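Long-range contacts in putative hyaluronoglucosaminidase (Clostridium perfringens, PDB 6PWI), which probably removes terminal N-acetylhexosamine residues from glycans as a family 84 glycoside hydrolase, here the N-terminal and catalytic part of a longer protein predicted to be anchored to the cell wall: residues Asp397-Met405 with Val599-Thr610; Met426-Val434 with Asn539-Trp549. All coordinates share one frame; numbering follows the deposited sequence.

Contact 1. Residues Asp397-Met405 with Val599-Thr610; sequences DINNKRLLM and VINGQSRPEPGT. With EDO (1,2-ethanediol), chain D.
A type I beta turn, Asn399 to Arg402, in the loop joining the seventh and eighth strands of the catalytic barrel meets the chain that leaves the small hairpin 597-604, and Lys401 and Arg402 of the turn carry most of the contact with Arg605, Glu607 and Thr610. The backbones join where Glu607 N donates to Lys401 O over 2.9 Å; the same oxygen also accepts from Trp549 NE1. Beside this bond Arg402 NH1 gives a salt bridge of 2.8 Å to Glu607 OE1, which uses its anti lone pair; the oxygen lies in the guanidinium plane, although guanidinium and carboxylate planes are turned 44° apart. A water bridges the same oxygen to Arg402 NH2. Thr610 OG1 lies over one face of this guanidinium, toward its rim, while Asn399 ND2 covers the centre of the opposite face, so the guanidinium is sandwiched, which restricts its tilt. Arginine suits the place because its several N-H groups also serve Asp479 O and Ala481 O. Glu607 is shared: Arg605 NH1 reaches its OE2 at 3.1 Å from above the carboxylate plane, completing a three-residue network. Lys401 crosses to Arg605, laying CD over a guanidinium face 3.8 Å from NH2; bends at chi3 (-106°) and chi4 (73°) fold NZ back to Asn399 OD1. That oxygen also accepts from Lys401 N, which makes an Asx turn at Asn399; the two donors come from opposite faces of the amide plane. Farther along, Asn400 CB packs on Val599 CG1 at 3.8 Å, and a water links Asn400 O to Ser604 OG. Helix 540-572 packs alongside, its Trp549 touching Leu403 and Pro606; helix 467-475 receives Met405, and strand 597-599 pairs with 602-604.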
loop_
_atom_site.group_PDB
_atom_site.type_symbol
_atom_site.label_atom_id
_atom_site.label_comp_id
_atom_site.label_asym_id
_atom_site.label_seq_id
_atom_site.Cartn_x
_atom_site.Cartn_y
_atom_site.Cartn_z
ATOM N N ASP A 397 13.369 -4.441 6.611
ATOM C CA ASP A 397 14.127 -5.387 7.413
ATOM C C ASP A 397 15.503 -5.576 6.777
ATOM O O ASP A 397 16.446 -6.043 7.421
ATOM C CB ASP A 397 13.342 -6.679 7.667
ATOM C CG ASP A 397 13.038 -7.471 6.410
ATOM O OD1 ASP A 397 13.627 -7.137 5.348
ATOM O OD2 ASP A 397 12.201 -8.408 6.493
ATOM N N ILE A 398 15.601 -5.171 5.506
ATOM C CA ILE A 398 16.834 -5.211 4.739
ATOM C C ILE A 398 17.774 -4.100 5.213
ATOM O O ILE A 398 18.967 -4.149 4.924
ATOM C CB ILE A 398 16.542 -5.118 3.226
ATOM C CG1 ILE A 398 15.913 -3.776 2.837
ATOM C CG2 ILE A 398 15.697 -6.295 2.757
ATOM C CD1 ILE A 398 15.936 -3.509 1.355
ATOM N N ASN A 399 17.231 -3.102 5.930
ATOM C CA ASN A 399 18.003 -1.981 6.448
ATOM C C ASN A 399 17.139 -1.142 7.386
ATOM O O ASN A 399 16.464 -0.205 6.957
ATOM C CB ASN A 399 18.578 -1.091 5.341
ATOM C CG ASN A 399 19.609 -0.104 5.863
ATOM O OD1 ASN A 399 19.747 0.082 7.076
ATOM N ND2 ASN A 399 20.345 0.529 4.958
ATOM N N ASN A 400 17.212 -1.457 8.682
ATOM C CA ASN A 400 16.282 -0.902 9.653
ATOM C C ASN A 400 16.561 0.575 9.915
ATOM O O ASN A 400 15.752 1.246 10.557
ATOM C CB ASN A 400 16.233 -1.731 10.933
ATOM C CG ASN A 400 15.313 -2.921 10.771
ATOM O OD1 ASN A 400 15.790 -4.044 10.625
ATOM N ND2 ASN A 400 14.005 -2.675 10.739
ATOM N N LYS A 401 17.696 1.066 9.402
ATOM C CA LYS A 401 18.086 2.453 9.571
ATOM C C LYS A 401 17.239 3.338 8.660
ATOM O O LYS A 401 17.237 4.559 8.814
ATOM C CB LYS A 401 19.581 2.623 9.288
ATOM C CG LYS A 401 20.511 1.959 10.297
ATOM C CD LYS A 401 21.962 2.352 10.126
ATOM C CE LYS A 401 22.799 1.253 9.511
ATOM N NZ LYS A 401 22.506 1.074 8.069
ATOM N N ARG A 402 16.499 2.713 7.736
ATOM C CA ARG A 402 15.815 3.453 6.686
ATOM C C ARG A 402 14.311 3.518 6.937
ATOM O O ARG A 402 13.714 2.562 7.420
ATOM C CB ARG A 402 16.062 2.778 5.337
ATOM C CG ARG A 402 17.518 2.786 4.906
ATOM C CD ARG A 402 18.082 4.174 4.656
ATOM N NE ARG A 402 19.404 3.916 4.113
ATOM C CZ ARG A 402 20.526 3.969 4.816
ATOM N NH1 ARG A 402 20.488 4.353 6.081
ATOM N NH2 ARG A 402 21.678 3.662 4.243
ATOM N N LEU A 403 13.719 4.676 6.634
ATOM C CA LEU A 403 12.325 4.741 6.238
ATOM C C LEU A 403 12.313 4.775 4.715
ATOM O O LEU A 403 13.134 5.462 4.114
ATOM C CB LEU A 403 11.687 6.014 6.795
ATOM C CG LEU A 403 11.445 6.052 8.301
ATOM C CD1 LEU A 403 10.608 7.270 8.666
ATOM C CD2 LEU A 403 10.769 4.778 8.789
ATOM N N LEU A 404 11.409 4.013 4.096
ATOM C CA LEU A 404 11.330 3.996 2.642
ATOM C C LEU A 404 9.986 4.569 2.201
ATOM O O LEU A 404 8.966 3.884 2.260
ATOM C CB LEU A 404 11.544 2.565 2.134
ATOM C CG LEU A 404 12.840 1.898 2.599
ATOM C CD1 LEU A 404 12.901 0.442 2.148
ATOM C CD2 LEU A 404 14.052 2.677 2.100
ATOM N N MET A 405 9.997 5.840 1.785
ATOM C CA MET A 405 8.765 6.537 1.455
ATOM C C MET A 405 8.885 7.221 0.091
ATOM O O MET A 405 8.275 8.267 -0.136
ATOM C CB MET A 405 8.426 7.583 2.523
ATOM C CG MET A 405 8.173 7.018 3.913
ATOM S SD MET A 405 8.045 8.342 5.149
ATOM C CE MET A 405 6.270 8.454 5.340
ATOM N N VAL A 599 13.935 -1.933 17.473
ATOM C CA VAL A 599 13.889 -3.093 16.597
ATOM C C VAL A 599 13.718 -4.338 17.464
ATOM O O VAL A 599 13.851 -4.271 18.684
ATOM C CB VAL A 599 15.122 -3.205 15.676
ATOM C CG1 VAL A 599 15.099 -2.162 14.573
ATOM C CG2 VAL A 599 16.439 -3.179 16.443
ATOM N N ILE A 600 13.455 -5.473 16.809
ATOM C CA ILE A 600 12.985 -6.684 17.458
ATOM C C ILE A 600 13.988 -7.140 18.517
ATOM O O ILE A 600 13.601 -7.613 19.584
ATOM C CB ILE A 600 12.681 -7.768 16.402
ATOM C CG1 ILE A 600 11.965 -8.981 17.002
ATOM C CG2 ILE A 600 13.932 -8.162 15.625
ATOM C CD1 ILE A 600 11.210 -9.807 15.977
ATOM N N ASN A 601 15.277 -6.955 18.227
ATOM C CA ASN A 601 16.330 -7.503 19.066
ATOM C C ASN A 601 16.841 -6.450 20.053
ATOM O O ASN A 601 17.473 -6.799 21.044
ATOM C CB ASN A 601 17.424 -8.176 18.225
ATOM C CG ASN A 601 17.773 -7.412 16.962
ATOM O OD1 ASN A 601 16.907 -7.138 16.131
ATOM N ND2 ASN A 601 19.043 -7.069 16.806
ATOM N N GLY A 602 16.551 -5.170 19.792
ATOM C CA GLY A 602 17.073 -4.092 20.612
ATOM C C GLY A 602 16.791 -2.716 20.013
ATOM O O GLY A 602 15.635 -2.298 19.934
ATOM N N GLN A 603 17.859 -2.019 19.598
ATOM C CA GLN A 603 17.752 -0.637 19.146
ATOM C C GLN A 603 18.502 -0.429 17.832
ATOM O O GLN A 603 19.474 -1.120 17.537
ATOM C CB GLN A 603 18.239 0.323 20.232
ATOM C CG GLN A 603 17.202 0.590 21.316
ATOM C CD GLN A 603 17.489 1.871 22.061
ATOM O OE1 GLN A 603 18.610 2.108 22.508
ATOM N NE2 GLN A 603 16.477 2.715 22.190
ATOM N N SER A 604 18.031 0.547 17.049
ATOM C CA SER A 604 18.628 0.879 15.766
ATOM C C SER A 604 18.777 2.395 15.631
ATOM O O SER A 604 17.985 3.155 16.187
ATOM C CB SER A 604 17.815 0.282 14.646
ATOM O OG SER A 604 18.098 0.895 13.398
ATOM N N ARG A 605 19.810 2.816 14.889
ATOM C CA ARG A 605 20.123 4.221 14.653
ATOM C C ARG A 605 19.450 4.687 13.359
ATOM O O ARG A 605 19.826 4.263 12.269
ATOM C CB ARG A 605 21.645 4.410 14.630
ATOM C CG ARG A 605 22.136 5.725 14.038
ATOM C CD ARG A 605 23.652 5.848 14.065
ATOM N NE ARG A 605 24.331 4.857 13.238
ATOM C CZ ARG A 605 24.577 4.989 11.932
ATOM N NH1 ARG A 605 24.187 6.077 11.285
ATOM N NH2 ARG A 605 25.208 4.029 11.277
ATOM N N PRO A 606 18.416 5.556 13.424
ATOM C CA PRO A 606 17.748 6.021 12.211
ATOM C C PRO A 606 18.740 6.865 11.422
ATOM O O PRO A 606 19.478 7.666 12.002
ATOM C CB PRO A 606 16.557 6.842 12.716
ATOM C CG PRO A 606 16.923 7.212 14.137
ATOM C CD PRO A 606 17.826 6.110 14.647
ATOM N N GLU A 607 18.761 6.641 10.101
ATOM C CA GLU A 607 19.752 7.253 9.233
ATOM C C GLU A 607 19.109 7.649 7.906
ATOM O O GLU A 607 19.292 6.976 6.895
ATOM C CB GLU A 607 20.937 6.308 9.037
ATOM C CG GLU A 607 22.151 6.990 8.445
ATOM C CD GLU A 607 23.236 6.033 7.983
ATOM O OE1 GLU A 607 22.891 4.999 7.369
ATOM O OE2 GLU A 607 24.433 6.323 8.241
ATOM N N PRO A 608 18.339 8.759 7.864
ATOM C CA PRO A 608 17.873 9.322 6.593
ATOM C C PRO A 608 18.960 10.095 5.844
ATOM O O PRO A 608 20.009 10.412 6.406
ATOM C CB PRO A 608 16.757 10.276 7.050
ATOM C CG PRO A 608 17.219 10.743 8.419
ATOM C CD PRO A 608 17.866 9.520 9.035
ATOM N N GLY A 609 18.693 10.370 4.559
ATOM C CA GLY A 609 19.467 11.291 3.740
ATOM C C GLY A 609 20.829 10.743 3.325
ATOM O O GLY A 609 21.765 11.514 3.131
ATOM N N THR A 610 20.916 9.423 3.147
ATOM C CA THR A 610 22.192 8.774 2.897
ATOM C C THR A 610 22.607 8.871 1.428
ATOM O O THR A 610 23.786 8.730 1.125
ATOM C CB THR A 610 22.173 7.293 3.311
ATOM O OG1 THR A 610 20.988 6.690 2.794
ATOM C CG2 THR A 610 22.242 7.082 4.806
HETATM C C1 EDO D . 12.012 -9.252 2.913
HETATM O O1 EDO D . 11.354 -9.498 4.143
HETATM C C2 EDO D . 13.302 -9.965 2.786
HETATM O O2 EDO D . 14.289 -9.508 3.689
HETATM O O HOH W 1 16.512 2.902 12.809
HETATM O O HOH W 2 24.211 4.103 5.293
#

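Contact 2. Residues Met426-Val434 with Asn539-Trp549; sequences MQEAQASKV and NELLKSEIKGW
Residues 426-434 lead from a loop through helical backbone angles into helix 433-444, and their Glu428 and Gln430 face the first turns of helix 540-572, where Glu545 and Leu542 are the nearest residues; Gln430 and Leu542 come within 5.3 Å between CA atoms. Glu545 makes the central grip. Its side chain, extended beyond CG, brings the carboxylate to the opposing helical turn: OE1 takes Gln430 N at 3.1 Å on its syn lone pair, and OE2 takes Ala431 N at 3.0 Å nearly along its C-O axis. A water bridges OE1 to Ala429 N and Gln427 O. A carboxylate fits here, since the first N-H groups of a helical turn point back toward its N-terminal end and have no backbone acceptor one turn earlier; their cluster would probably favour its negative charge. Gln430, bent at chi2 (-71°), rests CB on Leu542 CD1 at 3.7 Å and CG near Leu541 CB. Its OE1 accepts from Asn539 ND2 over 3.0 Å, almost straight at 177°, with the two amides 77° apart; Lys433 NZ arrives from the opposite face. Asp198 of helix 193-204 takes both Lys433 NZ and Gln430 NE2. Nearer Trp549, Glu428 OE2 lies 3.6 Å from Trp549 CH2, while its OE1 is bound by Asn396. Asn539 is itself the N-cap of helix 540-572, its OD1 accepting from Leu542 N, and Glu545 of the same helix receives the N-H groups of the helical turn that leads from the last barrel strand toward helix 433-444.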
loop_
_atom_site.group_PDB
_atom_site.type_symbol
_atom_site.label_atom_id
_atom_site.label_comp_id
_atom_site.label_asym_id
_atom_site.label_seq_id
_atom_site.Cartn_x
_atom_site.Cartn_y
_atom_site.Cartn_z
ATOM N N MET A 426 6.948 -1.767 5.817
ATOM C CA MET A 426 7.896 -1.597 6.911
ATOM C C MET A 426 7.234 -1.967 8.233
ATOM O O MET A 426 6.013 -2.017 8.327
ATOM C CB MET A 426 8.333 -0.135 7.018
ATOM C CG MET A 426 8.979 0.416 5.774
ATOM S SD MET A 426 9.303 2.186 5.983
ATOM C CE MET A 426 7.811 2.870 5.259
ATOM N N GLN A 427 8.046 -2.165 9.273
ATOM C CA GLN A 427 7.491 -2.333 10.606
ATOM C C GLN A 427 6.865 -1.017 11.075
ATOM O O GLN A 427 6.113 -0.997 12.047
ATOM C CB GLN A 427 8.547 -2.871 11.571
ATOM C CG GLN A 427 9.604 -1.849 11.948
ATOM C CD GLN A 427 10.514 -2.349 13.041
ATOM O OE1 GLN A 427 10.678 -3.555 13.249
ATOM N NE2 GLN A 427 11.121 -1.412 13.751
ATOM N N GLU A 428 7.175 0.076 10.365
ATOM C CA GLU A 428 6.576 1.377 10.628
ATOM C C GLU A 428 5.298 1.497 9.802
ATOM O O GLU A 428 5.346 1.788 8.602
ATOM C CB GLU A 428 7.554 2.513 10.313
ATOM C CG GLU A 428 8.710 2.608 11.286
ATOM C CD GLU A 428 9.812 1.583 11.072
ATOM O OE1 GLU A 428 9.845 0.965 9.990
ATOM O OE2 GLU A 428 10.635 1.397 11.993
ATOM N N ALA A 429 4.159 1.277 10.468
ATOM C CA ALA A 429 2.895 1.082 9.778
ATOM C C ALA A 429 2.439 2.363 9.077
ATOM O O ALA A 429 2.136 2.334 7.886
ATOM C CB ALA A 429 1.860 0.539 10.728
ATOM N N GLN A 430 2.407 3.479 9.812
ATOM C CA GLN A 430 1.919 4.747 9.283
ATOM C C GLN A 430 2.760 5.206 8.091
ATOM O O GLN A 430 2.209 5.603 7.069
ATOM C CB GLN A 430 1.859 5.800 10.391
ATOM C CG GLN A 430 0.863 5.468 11.493
ATOM C CD GLN A 430 -0.567 5.601 11.027
ATOM O OE1 GLN A 430 -0.940 6.568 10.370
ATOM N NE2 GLN A 430 -1.385 4.621 11.367
ATOM N N ALA A 431 4.093 5.122 8.214
ATOM C CA ALA A 431 5.023 5.479 7.151
ATOM C C ALA A 431 4.768 4.648 5.894
ATOM O O ALA A 431 5.051 5.099 4.785
ATOM C CB ALA A 431 6.437 5.315 7.639
ATOM N N SER A 432 4.229 3.439 6.073
ATOM C CA SER A 432 3.973 2.532 4.967
ATOM C C SER A 432 2.822 3.021 4.089
ATOM O O SER A 432 2.631 2.516 2.982
ATOM C CB SER A 432 3.716 1.140 5.468
ATOM O OG SER A 432 4.897 0.594 6.025
ATOM N N LYS A 433 2.058 4.005 4.573
ATOM C CA LYS A 433 0.877 4.438 3.836
ATOM C C LYS A 433 1.253 4.958 2.449
ATOM O O LYS A 433 0.427 4.881 1.537
ATOM C CB LYS A 433 0.028 5.451 4.611
ATOM C CG LYS A 433 -0.808 4.841 5.730
ATOM C CD LYS A 433 -1.430 5.892 6.609
ATOM C CE LYS A 433 -2.310 5.337 7.702
ATOM N NZ LYS A 433 -3.164 6.424 8.226
ATOM N N VAL A 434 2.493 5.450 2.301
ATOM C CA VAL A 434 2.989 5.991 1.041
ATOM C C VAL A 434 2.975 4.889 -0.020
ATOM O O VAL A 434 2.455 5.080 -1.124
ATOM C CB VAL A 434 4.387 6.628 1.200
ATOM C CG1 VAL A 434 4.986 7.067 -0.126
ATOM C CG2 VAL A 434 4.397 7.778 2.202
ATOM N N ASN A 539 -1.819 13.284 13.960
ATOM C CA ASN A 539 -1.703 11.834 13.917
ATOM C C ASN A 539 -0.577 11.365 14.843
ATOM O O ASN A 539 0.571 11.198 14.421
ATOM C CB ASN A 539 -1.558 11.369 12.465
ATOM C CG ASN A 539 -1.387 9.875 12.280
ATOM O OD1 ASN A 539 -1.194 9.119 13.232
ATOM N ND2 ASN A 539 -1.421 9.444 11.032
ATOM N N GLU A 540 -0.937 11.113 16.110
ATOM C CA GLU A 540 0.003 10.712 17.149
ATOM C C GLU A 540 0.777 9.461 16.742
ATOM O O GLU A 540 1.943 9.315 17.101
ATOM C CB GLU A 540 -0.716 10.465 18.479
ATOM C CG GLU A 540 -1.308 11.720 19.097
ATOM C CD GLU A 540 -0.367 12.917 19.132
ATOM O OE1 GLU A 540 0.813 12.739 19.528
ATOM O OE2 GLU A 540 -0.809 14.024 18.740
ATOM N N LEU A 541 0.114 8.554 16.017
ATOM C CA LEU A 541 0.716 7.280 15.662
ATOM C C LEU A 541 1.849 7.495 14.661
ATOM O O LEU A 541 2.900 6.876 14.784
ATOM C CB LEU A 541 -0.352 6.327 15.113
ATOM C CG LEU A 541 -1.269 5.692 16.159
ATOM C CD1 LEU A 541 -2.415 4.948 15.489
ATOM C CD2 LEU A 541 -0.489 4.770 17.086
ATOM N N LEU A 542 1.632 8.384 13.682
ATOM C CA LEU A 542 2.656 8.699 12.698
ATOM C C LEU A 542 3.792 9.480 13.363
ATOM O O LEU A 542 4.963 9.167 13.158
ATOM C CB LEU A 542 2.004 9.467 11.543
ATOM C CG LEU A 542 2.941 10.050 10.484
ATOM C CD1 LEU A 542 3.734 8.961 9.775
ATOM C CD2 LEU A 542 2.153 10.879 9.481
ATOM N N LYS A 543 3.435 10.464 14.197
ATOM C CA LYS A 543 4.409 11.336 14.833
ATOM C C LYS A 543 5.448 10.539 15.620
ATOM O O LYS A 543 6.643 10.799 15.483
ATOM C CB LYS A 543 3.722 12.379 15.717
ATOM C CG LYS A 543 3.001 13.478 14.951
ATOM C CD LYS A 543 2.637 14.661 15.817
ATOM C CE LYS A 543 1.225 14.607 16.358
ATOM N NZ LYS A 543 0.908 15.824 17.142
ATOM N N SER A 544 4.996 9.579 16.441
ATOM C CA SER A 544 5.900 8.861 17.328
ATOM C C SER A 544 6.721 7.833 16.552
ATOM O O SER A 544 7.863 7.553 16.900
ATOM C CB SER A 544 5.170 8.242 18.490
ATOM O OG SER A 544 4.439 7.108 18.069
ATOM N N GLU A 545 6.137 7.309 15.472
ATOM C CA GLU A 545 6.775 6.327 14.617
ATOM C C GLU A 545 8.011 6.916 13.934
ATOM O O GLU A 545 9.059 6.273 13.892
ATOM C CB GLU A 545 5.783 5.933 13.534
ATOM C CG GLU A 545 5.739 4.454 13.246
ATOM C CD GLU A 545 4.645 4.126 12.242
ATOM O OE1 GLU A 545 3.560 3.636 12.671
ATOM O OE2 GLU A 545 4.877 4.374 11.034
ATOM N N ILE A 546 7.882 8.126 13.372
ATOM C CA ILE A 546 8.908 8.657 12.482
ATOM C C ILE A 546 9.836 9.653 13.185
ATOM O O ILE A 546 10.804 10.101 12.577
ATOM C CB ILE A 546 8.294 9.240 11.192
ATOM C CG1 ILE A 546 7.517 10.530 11.456
ATOM C CG2 ILE A 546 7.450 8.203 10.464
ATOM C CD1 ILE A 546 7.178 11.294 10.199
ATOM N N LYS A 547 9.568 9.958 14.464
ATOM C CA LYS A 547 10.223 11.030 15.206
ATOM C C LYS A 547 11.750 10.978 15.090
ATOM O O LYS A 547 12.385 12.007 14.845
ATOM C CB LYS A 547 9.807 10.998 16.680
ATOM C CG LYS A 547 10.162 12.241 17.484
ATOM C CD LYS A 547 10.069 12.048 18.989
ATOM C CE LYS A 547 10.536 13.250 19.783
ATOM N NZ LYS A 547 11.979 13.500 19.568
ATOM N N GLY A 548 12.333 9.789 15.299
ATOM C CA GLY A 548 13.776 9.599 15.267
ATOM C C GLY A 548 14.389 9.998 13.923
ATOM O O GLY A 548 15.491 10.537 13.880
ATOM N N TRP A 549 13.657 9.739 12.832
ATOM C CA TRP A 549 14.099 10.083 11.491
ATOM C C TRP A 549 14.029 11.591 11.276
ATOM O O TRP A 549 14.902 12.169 10.635
ATOM C CB TRP A 549 13.303 9.307 10.439
ATOM C CG TRP A 549 13.778 7.895 10.290
ATOM C CD1 TRP A 549 14.754 7.442 9.449
ATOM C CD2 TRP A 549 13.311 6.742 11.015
ATOM N NE1 TRP A 549 14.916 6.089 9.592
ATOM C CE2 TRP A 549 14.044 5.630 10.543
ATOM C CE3 TRP A 549 12.333 6.535 11.997
ATOM C CZ2 TRP A 549 13.840 4.339 11.030
ATOM C CZ3 TRP A 549 12.130 5.258 12.478
ATOM C CH2 TRP A 549 12.874 4.177 11.999
HETATM O O HOH W 3 4.178 0.791 13.287
#

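From the N terminus, the chain passes through the mixed-sheet domain and the first seven barrel strands before reaching 397-405, the opening side of contact 1. The eighth strand follows, and directly after it 426-434 opens contact 2, which 539-549 closes after a mostly helical excursion of 104 residues. The chain runs on through the rest of helix 540-572, helix 575-591 and strand 597-599 to 599-610, where contact 1 closes; contact 2 is therefore nested inside the larger loop. Their centres lie about 12 Å apart, and Met426 SD packs near Leu404 N. Contact 1 ties the loop between barrel strands 387-391 and 418-423 to the chain after the hairpin, contact 2 the segment after the last barrel strand to helix 540-572.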